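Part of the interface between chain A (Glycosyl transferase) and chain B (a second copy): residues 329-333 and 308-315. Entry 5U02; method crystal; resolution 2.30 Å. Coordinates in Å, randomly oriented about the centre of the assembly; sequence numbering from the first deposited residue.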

# COMPACT_ATOMS: atom_id res chain seq x y z
N ILE A 329 24.62 6.34 -26.89
CA ILE A 329 25.21 6.85 -25.66
C ILE A 329 26.20 7.92 -26.08
O ILE A 329 27.28 7.61 -26.60
CB ILE A 329 25.88 5.74 -24.84
CG1 ILE A 329 24.83 4.70 -24.41
CG2 ILE A 329 26.57 6.34 -23.62
CD1 ILE A 329 25.41 3.52 -23.66
N LEU A 330 25.81 9.18 -25.90
CA LEU A 330 26.65 10.33 -26.25
C LEU A 330 27.62 10.58 -25.10
O LEU A 330 27.25 11.11 -24.06
CB LEU A 330 25.79 11.56 -26.51
CG LEU A 330 26.51 12.87 -26.82
CD1 LEU A 330 27.37 12.72 -28.07
CD2 LEU A 330 25.53 14.02 -26.97
N LEU A 331 28.88 10.19 -25.30
CA LEU A 331 29.88 10.26 -24.25
C LEU A 331 30.32 11.71 -24.01
O LEU A 331 30.18 12.58 -24.87
CB LEU A 331 31.10 9.41 -24.61
CG LEU A 331 30.86 7.91 -24.75
CD1 LEU A 331 32.12 7.23 -25.25
CD2 LEU A 331 30.43 7.34 -23.41
N SER A 332 30.88 11.94 -22.82
CA SER A 332 31.34 13.27 -22.45
C SER A 332 32.70 13.62 -23.05
O SER A 332 33.10 14.79 -22.99
CB SER A 332 31.43 13.39 -20.92
OG SER A 332 32.48 12.59 -20.42
N LYS A 333 33.40 12.64 -23.62
CA LYS A 333 34.68 12.89 -24.28
C LYS A 333 34.89 11.82 -25.34
O LYS A 333 34.11 10.87 -25.46
CB LYS A 333 35.83 12.89 -23.27
CG LYS A 333 36.13 11.53 -22.67
CD LYS A 333 37.42 11.55 -21.87
CE LYS A 333 37.82 10.15 -21.44
NZ LYS A 333 39.13 10.12 -20.74
N VAL B 308 24.06 18.97 -19.07
CA VAL B 308 23.59 19.74 -20.20
C VAL B 308 24.03 19.03 -21.47
O VAL B 308 25.17 18.56 -21.57
CB VAL B 308 24.09 21.20 -20.18
CG1 VAL B 308 23.38 21.99 -19.09
CG2 VAL B 308 25.60 21.25 -19.98
N VAL B 309 23.12 18.93 -22.44
CA VAL B 309 23.34 18.17 -23.66
C VAL B 309 23.37 19.14 -24.82
O VAL B 309 22.46 19.96 -24.98
CB VAL B 309 22.26 17.10 -23.86
CG1 VAL B 309 22.46 16.40 -25.20
CG2 VAL B 309 22.26 16.11 -22.72
N LEU B 310 24.43 19.07 -25.61
CA LEU B 310 24.50 19.75 -26.90
C LEU B 310 24.28 18.73 -28.01
O LEU B 310 24.18 17.52 -27.76
CB LEU B 310 25.84 20.48 -27.06
CG LEU B 310 26.13 21.58 -26.03
CD1 LEU B 310 26.98 21.05 -24.89
CD2 LEU B 310 26.78 22.79 -26.68
N LYS B 311 24.21 19.22 -29.24
CA LYS B 311 23.86 18.35 -30.36
C LYS B 311 24.94 17.32 -30.65
O LYS B 311 24.63 16.27 -31.24
CB LYS B 311 23.55 19.20 -31.59
CG LYS B 311 23.03 18.41 -32.79
CD LYS B 311 24.01 18.46 -33.94
CE LYS B 311 23.43 17.80 -35.18
NZ LYS B 311 23.69 16.34 -35.18
N ASP B 312 26.18 17.57 -30.25
CA ASP B 312 27.23 16.57 -30.42
C ASP B 312 28.16 16.51 -29.21
O ASP B 312 29.33 16.13 -29.35
CB ASP B 312 28.03 16.83 -31.70
CG ASP B 312 28.62 15.56 -32.28
OD1 ASP B 312 27.94 14.51 -32.25
OD2 ASP B 312 29.77 15.60 -32.77
N ASP B 313 27.67 16.88 -28.03
CA ASP B 313 28.51 16.87 -26.84
C ASP B 313 27.61 16.92 -25.61
O ASP B 313 26.44 17.31 -25.69
CB ASP B 313 29.49 18.05 -26.85
CG ASP B 313 30.59 17.91 -25.81
OD1 ASP B 313 30.90 16.77 -25.41
OD2 ASP B 313 31.14 18.95 -25.40
N MET B 314 28.17 16.52 -24.47
CA MET B 314 27.43 16.58 -23.21
C MET B 314 28.40 16.91 -22.08
O MET B 314 29.59 16.60 -22.16
CB MET B 314 26.65 15.28 -22.94
CG MET B 314 27.43 14.02 -22.52
SD MET B 314 27.94 13.95 -20.79
CE MET B 314 26.36 13.95 -19.97
N ILE B 315 27.89 17.59 -21.05
CA ILE B 315 28.69 18.00 -19.90
C ILE B 315 27.89 17.72 -18.64
O ILE B 315 26.73 18.13 -18.52
CB ILE B 315 29.06 19.50 -19.96
CG1 ILE B 315 29.57 19.90 -21.35
CG2 ILE B 315 30.12 19.82 -18.91
CD1 ILE B 315 29.82 21.38 -21.49
O HOH W 1 32.26 17.14 -21.37
O HOH W 2 33.66 16.58 -24.68

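This is a small packing contact, with no direct hydrogen bond between the two stretches, in which one leucine is set against a β-hairpin and two waters make the polar links at one side. The strand 329-331 of chain A runs at 70° to the strand 313-315 of chain B, with the axes 6.4 Å apart at their closest, so the backbones do not pair as a sheet and side chains fill the space between them.

L330(A) carries the largest share of the covered area. Its CA-to-CB bond points toward chain B, and with chi1 t and chi2 p its methyls rest on the hairpin: CD2 lies 4.3 Å from CG1 of V309(B) and 4.4 Å from CB of M314(B), both apolar contacts. Much of what it touches is backbone, however. The same CD2 is 3.6 Å from O of D313(B) and 3.8 Å from O of L310(B), while CD1 is 4.0 Å from C of D312(B). The O of D313(B) already accepts from N of L310(B) at 2.7 Å, so the leucine covers a carbonyl whose hydrogen bonding is met inside the hairpin.

M314(B) answers from the other chain. All three of its chi angles are p. Chi1 places CG 3.3 Å from O of L330(A), and chi2 then sets SD 3.5 Å from CB of S332(A).

The polar link depends on the backbone carbonyl of S332(A). Its O lies 3.8 Å from OD1 of D313(B); two acceptors cannot bond directly, and water 2 donates to both, at 2.5 Å to O of S332(A) and 2.9 Å to OD1 of D313(B). Water 1 likewise joins O of S332(A), at 3.0 Å, to O of M314(B), at 2.8 Å. The rule here is plain: facing acceptors can be reconciled by water.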